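Side-chain contact in PpiC-type peptidyl-prolyl cis-trans isomerase (Novosphingobium aromaticivorans, PDB 3GPK), which probably catalyses cis-trans isomerisation of peptide bonds before proline, this chain being the PpiC-type (parvulin-like) domain of a longer, probably periplasmic, chaperone-like protein: residues Q24-A29 and A86-I91. Sequence-based numbering, arbitrary orientation.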
# COMPACT_ATOMS: atom_id res chain seq x y z
N GLN A 24 -15.46 -11.19 -1.78
CA GLN A 24 -15.64 -11.09 -0.34
C GLN A 24 -14.47 -10.37 0.32
O GLN A 24 -14.67 -9.51 1.18
CB GLN A 24 -15.80 -12.47 0.30
CG GLN A 24 -15.80 -12.45 1.83
CD GLN A 24 -17.06 -11.83 2.42
OE1 GLN A 24 -18.14 -12.41 2.34
NE2 GLN A 24 -16.92 -10.65 3.03
N VAL A 25 -13.25 -10.72 -0.08
CA VAL A 25 -12.08 -10.08 0.51
C VAL A 25 -12.03 -8.61 0.10
O VAL A 25 -11.57 -7.76 0.87
CB VAL A 25 -10.77 -10.80 0.12
CG1 VAL A 25 -9.57 -10.02 0.65
CG2 VAL A 25 -10.77 -12.20 0.72
N PHE A 26 -12.49 -8.29 -1.11
CA PHE A 26 -12.51 -6.90 -1.55
C PHE A 26 -13.41 -6.11 -0.60
O PHE A 26 -13.11 -4.97 -0.25
CB PHE A 26 -13.07 -6.77 -2.97
CG PHE A 26 -13.20 -5.34 -3.42
CD1 PHE A 26 -12.10 -4.65 -3.90
CD2 PHE A 26 -14.41 -4.66 -3.29
CE1 PHE A 26 -12.20 -3.30 -4.26
CE2 PHE A 26 -14.53 -3.32 -3.64
CZ PHE A 26 -13.42 -2.63 -4.12
N ALA A 27 -14.52 -6.71 -0.21
CA ALA A 27 -15.46 -6.05 0.70
C ALA A 27 -14.78 -5.78 2.03
O ALA A 27 -14.95 -4.71 2.61
CB ALA A 27 -16.69 -6.93 0.91
N ASN A 28 -14.01 -6.75 2.51
CA ASN A 28 -13.31 -6.60 3.77
C ASN A 28 -12.29 -5.48 3.66
O ASN A 28 -12.16 -4.67 4.57
CB ASN A 28 -12.58 -7.90 4.17
CG ASN A 28 -13.52 -9.09 4.30
OD1 ASN A 28 -14.72 -8.93 4.49
ND2 ASN A 28 -12.97 -10.29 4.21
N ALA A 29 -11.57 -5.45 2.55
CA ALA A 29 -10.55 -4.43 2.31
C ALA A 29 -11.17 -3.04 2.22
O ALA A 29 -10.62 -2.07 2.75
CB ALA A 29 -9.77 -4.74 1.04
N ALA A 86 -4.74 4.58 -1.23
CA ALA A 86 -5.23 4.10 -2.52
C ALA A 86 -5.66 2.65 -2.38
O ALA A 86 -5.10 1.90 -1.60
CB ALA A 86 -4.14 4.22 -3.58
N GLY A 87 -6.67 2.25 -3.15
CA GLY A 87 -7.12 0.88 -3.08
C GLY A 87 -8.53 0.72 -2.54
O GLY A 87 -9.23 1.71 -2.31
N PRO A 88 -8.96 -0.53 -2.31
CA PRO A 88 -8.13 -1.71 -2.57
C PRO A 88 -7.80 -1.93 -4.04
O PRO A 88 -8.63 -1.71 -4.92
CB PRO A 88 -8.95 -2.85 -1.97
CG PRO A 88 -10.34 -2.35 -1.98
CD PRO A 88 -10.24 -0.89 -1.68
N VAL A 89 -6.56 -2.36 -4.29
CA VAL A 89 -6.09 -2.62 -5.64
C VAL A 89 -5.91 -4.12 -5.80
O VAL A 89 -5.19 -4.75 -5.03
CB VAL A 89 -4.73 -1.94 -5.90
CG1 VAL A 89 -4.26 -2.25 -7.32
CG2 VAL A 89 -4.85 -0.44 -5.70
N GLU A 90 -6.56 -4.70 -6.81
CA GLU A 90 -6.42 -6.14 -7.04
C GLU A 90 -5.05 -6.50 -7.60
O GLU A 90 -4.53 -5.81 -8.47
CB GLU A 90 -7.49 -6.66 -8.01
CG GLU A 90 -7.32 -8.15 -8.30
CD GLU A 90 -8.36 -8.72 -9.25
OE1 GLU A 90 -9.06 -7.94 -9.93
OE2 GLU A 90 -8.46 -9.96 -9.33
N ILE A 91 -4.48 -7.58 -7.08
CA ILE A 91 -3.21 -8.10 -7.58
C ILE A 91 -3.45 -9.59 -7.70
O ILE A 91 -4.48 -10.09 -7.27
CB ILE A 91 -2.01 -7.81 -6.64
CG1 ILE A 91 -2.26 -8.38 -5.24
CG2 ILE A 91 -1.75 -6.31 -6.60
CD1 ILE A 91 -1.08 -8.22 -4.32
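With chi1 at 176°, Phe26 carries its CG opposite the backbone N and reaches from helix 22-37 to Pro88, the one residue of 86-91 that touches 24-29. Chi2 of 81° turns the ring so that its CD1-CE1-CZ side meets the pyrrolidine. This is a helix-on-sheet contact of the parvulin-like fold, a four-stranded antiparallel sheet with helices on its faces, made here at an edge strand, 85-91. Pro88 follows a cis peptide bond, and its CB points at the helix. The two side chains cross at about a right angle. Pro88 CG approaches the phenyl ring obliquely, 3.8 Å from Phe26 CZ; the still shorter approach modelled to CE1 is doubtful. Nearly one turn further along the helix, the buried Ala29 points its methyl at the strand, with Ala29 CB 3.6 Å from Pro88 CB. Both Phe26 and Pro88 also rest against Phe95 of strand 94-104, Phe26 in an edge-to-face ring pair. Val89 points away from helix 22-37 and packs on Leu73 and Thr76 of helix 71-79, so neighbouring residues of the strand meet different helices. Lys22, at the start of helix 22-37, ties it to the strand through NZ, salt-bridged to Glu90 OE2 and hydrogen-bonded to Ile91 O. At the ring's edge, in its plane, the carbonyl Pro88 O lies 4.0 Å from Phe26 CE1.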